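Long-range contact in protein disulfide isomerase (Pseudomonas aeruginosa, PDB 4N30), which probably acts as a thiol-disulfide oxidoreductase or isomerase of the DsbA subfamily, with a thioredoxin fold: residues A[63-73]-A[128-138]. Numbering follows the deposited sequence.
Sequences DLECPFCKVYT and IFAQSAGNGGG
The backbones come closest where Glu65, in the type I turn from Asp63 to Cys66, meets Gly134, CA to CA 4.5 Å, and Asn135 N gives a hydrogen bond to Glu65 O. This turn and the first turn of helix 67-81, with Cys66 at the N-cap and Cys69 spaced as in a thioredoxin-type CxxC motif, pack against the end of helix 99-131 and the loop after it. Glu65 suits its place because a carboxylate can collect several donors from a loop. Its chain, bent at chi2 (-62°), brings OE2 to the type I' turn of Gly134 to Gly137. OE2 accepts from Gly136 N at 2.8 Å on its anti side, and from Gly138 N at 2.9 Å from above the carboxylate plane. OE1 turns its syn lone pair to Ser132 OG, 2.6 Å away; that hydroxyl also closes an ST turn by accepting from Gly134 N. Gly134, Gly136 and Gly138 all have positive phi, a region glycine enters easily. The apolar half centres on Phe129, whose flat ring offers two apolar faces: Lys70 CA lies over one, 3.6 Å from the centroid, and Leu64 CD2 over the opposite one at 4.0 Å, both CH-pi contacts. Cys69 CB touches Phe129 CZ, and Trp90 of strand 86-92 also meets the Phe129 side chain. Lys70 suits its place by pairing an aliphatic chain with an ammonium: with CG anti to its backbone N (chi1 176°), the extended chain slides past the ring, and NZ reaches Phe129 O at 2.9 Å, tilted 29° from the carbonyl plane.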
loop_
_atom_site.group_PDB
_atom_site.type_symbol
_atom_site.label_atom_id
_atom_site.label_comp_id
_atom_site.label_asym_id
_atom_site.label_seq_id
_atom_site.Cartn_x
_atom_site.Cartn_y
_atom_site.Cartn_z
ATOM N N ASP A 63 -2.438 -5.731 2.837
ATOM C CA ASP A 63 -1.901 -6.536 3.980
ATOM C C ASP A 63 -0.842 -7.469 3.362
ATOM O O ASP A 63 -1.090 -8.128 2.335
ATOM C CB ASP A 63 -3.138 -7.323 4.506
ATOM C CG ASP A 63 -2.804 -8.475 5.440
ATOM O OD1 ASP A 63 -1.682 -8.906 5.598
ATOM O OD2 ASP A 63 -3.829 -8.954 6.071
ATOM N N LEU A 64 0.371 -7.428 3.940
ATOM C CA LEU A 64 1.516 -8.119 3.357
ATOM C C LEU A 64 1.423 -9.651 3.583
ATOM O O LEU A 64 2.242 -10.344 2.938
ATOM C CB LEU A 64 2.783 -7.522 3.982
ATOM C CG LEU A 64 3.098 -6.163 3.325
ATOM C CD1 LEU A 64 3.989 -5.307 4.256
ATOM C CD2 LEU A 64 3.755 -6.304 1.939
ATOM N N GLU A 65 0.488 -10.142 4.351
ATOM C CA GLU A 65 0.140 -11.556 4.481
ATOM C C GLU A 65 -0.972 -11.970 3.569
ATOM O O GLU A 65 -1.295 -13.187 3.566
ATOM C CB GLU A 65 -0.169 -11.895 5.952
ATOM C CG GLU A 65 1.052 -11.815 6.879
ATOM C CD GLU A 65 2.086 -12.821 6.462
ATOM O OE1 GLU A 65 2.986 -12.492 5.729
ATOM O OE2 GLU A 65 1.939 -14.011 6.840
ATOM N N CYS A 66 -1.606 -11.066 2.869
ATOM C CA CYS A 66 -2.846 -11.415 2.123
ATOM C C CYS A 66 -2.504 -11.896 0.741
ATOM O O CYS A 66 -1.762 -11.298 -0.050
ATOM C CB CYS A 66 -3.680 -10.118 2.048
ATOM S SG CYS A 66 -5.037 -10.274 0.836
ATOM N N PRO A 67 -3.008 -13.116 0.430
ATOM C CA PRO A 67 -2.647 -13.730 -0.869
ATOM C C PRO A 67 -3.218 -12.962 -2.031
ATOM O O PRO A 67 -2.654 -13.089 -3.143
ATOM C CB PRO A 67 -3.273 -15.165 -0.730
ATOM C CG PRO A 67 -4.401 -14.986 0.212
ATOM C CD PRO A 67 -3.922 -13.949 1.240
ATOM N N PHE A 68 -4.318 -12.294 -1.820
ATOM C CA PHE A 68 -4.864 -11.434 -2.899
ATOM C C PHE A 68 -3.970 -10.238 -3.171
ATOM O O PHE A 68 -3.660 -9.900 -4.313
ATOM C CB PHE A 68 -6.307 -11.006 -2.514
ATOM C CG PHE A 68 -7.276 -12.139 -2.322
ATOM C CD1 PHE A 68 -7.776 -12.865 -3.441
ATOM C CD2 PHE A 68 -7.755 -12.417 -1.028
ATOM C CE1 PHE A 68 -8.726 -13.915 -3.202
ATOM C CE2 PHE A 68 -8.734 -13.403 -0.820
ATOM C CZ PHE A 68 -9.209 -14.139 -1.881
ATOM N N CYS A 69 -3.558 -9.623 -2.084
ATOM C CA CYS A 69 -2.630 -8.490 -2.242
ATOM C C CYS A 69 -1.316 -8.927 -2.878
ATOM O O CYS A 69 -0.754 -8.136 -3.658
ATOM C CB CYS A 69 -2.387 -7.864 -0.887
ATOM S SG CYS A 69 -3.820 -7.038 -0.175
ATOM N N LYS A 70 -0.830 -10.130 -2.531
ATOM C CA LYS A 70 0.370 -10.555 -3.143
ATOM C C LYS A 70 0.300 -10.681 -4.688
ATOM O O LYS A 70 1.185 -10.233 -5.391
ATOM C CB LYS A 70 0.801 -11.920 -2.490
ATOM C CG LYS A 70 2.056 -12.508 -3.162
ATOM C CD LYS A 70 2.562 -13.745 -2.446
ATOM C CE LYS A 70 3.791 -14.229 -3.123
ATOM N NZ LYS A 70 4.582 -15.320 -2.443
ATOM N N VAL A 71 -0.778 -11.241 -5.198
ATOM C CA VAL A 71 -0.816 -11.345 -6.672
ATOM C C VAL A 71 -1.270 -10.018 -7.309
ATOM O O VAL A 71 -0.943 -9.698 -8.426
ATOM C CB VAL A 71 -1.676 -12.542 -7.120
ATOM C CG1 VAL A 71 -3.095 -12.385 -6.600
ATOM C CG2 VAL A 71 -1.691 -12.721 -8.632
ATOM N N TYR A 72 -2.063 -9.238 -6.597
ATOM C CA TYR A 72 -2.642 -8.052 -7.232
ATOM C C TYR A 72 -1.699 -6.901 -7.243
ATOM O O TYR A 72 -1.706 -6.113 -8.247
ATOM C CB TYR A 72 -3.924 -7.628 -6.415
ATOM C CG TYR A 72 -4.690 -6.539 -7.049
ATOM C CD1 TYR A 72 -5.299 -6.730 -8.338
ATOM C CD2 TYR A 72 -4.879 -5.350 -6.410
ATOM C CE1 TYR A 72 -6.015 -5.698 -8.929
ATOM C CE2 TYR A 72 -5.668 -4.341 -6.994
ATOM C CZ TYR A 72 -6.223 -4.558 -8.252
ATOM O OH TYR A 72 -6.947 -3.472 -8.781
ATOM N N THR A 73 -0.859 -6.729 -6.202
ATOM C CA THR A 73 -0.094 -5.491 -6.140
ATOM C C THR A 73 0.870 -5.308 -7.381
ATOM O O THR A 73 0.885 -4.236 -7.946
ATOM C CB THR A 73 0.656 -5.438 -4.815
ATOM O OG1 THR A 73 -0.282 -5.420 -3.710
ATOM C CG2 THR A 73 1.457 -4.153 -4.668
ATOM N N ILE A 128 9.013 -8.796 0.944
ATOM C CA ILE A 128 8.161 -9.407 1.977
ATOM C C ILE A 128 7.175 -10.319 1.309
ATOM O O ILE A 128 6.965 -11.492 1.757
ATOM C CB ILE A 128 7.495 -8.364 2.894
ATOM C CG1 ILE A 128 8.570 -7.711 3.715
ATOM C CG2 ILE A 128 6.421 -9.058 3.764
ATOM C CD1 ILE A 128 8.037 -6.469 4.447
ATOM N N PHE A 129 6.577 -9.902 0.195
ATOM C CA PHE A 129 5.639 -10.827 -0.471
ATOM C C PHE A 129 6.389 -12.085 -0.969
ATOM O O PHE A 129 5.797 -13.173 -0.958
ATOM C CB PHE A 129 4.958 -10.124 -1.700
ATOM C CG PHE A 129 3.740 -9.322 -1.364
ATOM C CD1 PHE A 129 2.746 -9.825 -0.543
ATOM C CD2 PHE A 129 3.549 -8.074 -1.944
ATOM C CE1 PHE A 129 1.598 -9.084 -0.241
ATOM C CE2 PHE A 129 2.397 -7.324 -1.655
ATOM C CZ PHE A 129 1.440 -7.856 -0.784
ATOM N N ALA A 130 7.626 -11.947 -1.375
ATOM C CA ALA A 130 8.393 -13.150 -1.838
ATOM C C ALA A 130 8.835 -13.979 -0.685
ATOM O O ALA A 130 8.827 -15.209 -0.831
ATOM C CB ALA A 130 9.647 -12.671 -2.597
ATOM N N GLN A 131 9.203 -13.427 0.436
ATOM C CA GLN A 131 9.867 -14.163 1.502
ATOM C C GLN A 131 8.937 -14.689 2.576
ATOM O O GLN A 131 9.309 -15.640 3.242
ATOM C CB GLN A 131 10.974 -13.263 2.110
ATOM C CG GLN A 131 12.124 -13.012 1.104
ATOM C CD GLN A 131 13.140 -12.118 1.670
ATOM O OE1 GLN A 131 13.411 -12.113 2.867
ATOM N NE2 GLN A 131 13.715 -11.332 0.768
ATOM N N SER A 132 7.849 -13.983 2.846
ATOM C CA SER A 132 6.900 -14.475 3.867
ATOM C C SER A 132 6.238 -15.799 3.483
ATOM O O SER A 132 5.907 -15.989 2.292
ATOM C CB SER A 132 5.850 -13.391 4.147
ATOM O OG SER A 132 5.004 -13.948 5.132
ATOM N N ALA A 133 5.980 -16.621 4.482
ATOM C CA ALA A 133 5.113 -17.728 4.233
ATOM C C ALA A 133 3.726 -17.281 3.809
ATOM O O ALA A 133 3.000 -18.037 3.186
ATOM C CB ALA A 133 4.999 -18.596 5.496
ATOM N N GLY A 134 3.268 -16.108 4.220
ATOM C CA GLY A 134 1.927 -15.607 3.904
ATOM C C GLY A 134 0.939 -16.161 4.912
ATOM O O GLY A 134 1.228 -17.071 5.692
ATOM N N ASN A 135 -0.248 -15.533 4.894
ATOM C CA ASN A 135 -1.402 -16.096 5.597
ATOM C C ASN A 135 -1.244 -16.147 7.084
ATOM O O ASN A 135 -1.876 -16.961 7.767
ATOM C CB ASN A 135 -1.839 -17.474 5.039
ATOM C CG ASN A 135 -1.915 -17.421 3.539
ATOM O OD1 ASN A 135 -1.080 -18.076 2.826
ATOM N ND2 ASN A 135 -2.821 -16.692 3.030
ATOM N N GLY A 136 -0.382 -15.316 7.662
ATOM C CA GLY A 136 -0.129 -15.308 9.106
ATOM C C GLY A 136 1.162 -16.028 9.431
ATOM O O GLY A 136 1.686 -15.834 10.568
ATOM N N GLY A 137 1.722 -16.800 8.526
ATOM C CA GLY A 137 3.002 -17.497 8.816
ATOM C C GLY A 137 4.172 -16.554 8.876
ATOM O O GLY A 137 5.145 -16.809 9.649
ATOM N N GLY A 138 4.163 -15.428 8.148
ATOM C CA GLY A 138 5.206 -14.406 8.312
ATOM C C GLY A 138 6.554 -14.814 7.731
ATOM O O GLY A 138 6.788 -15.891 7.115
#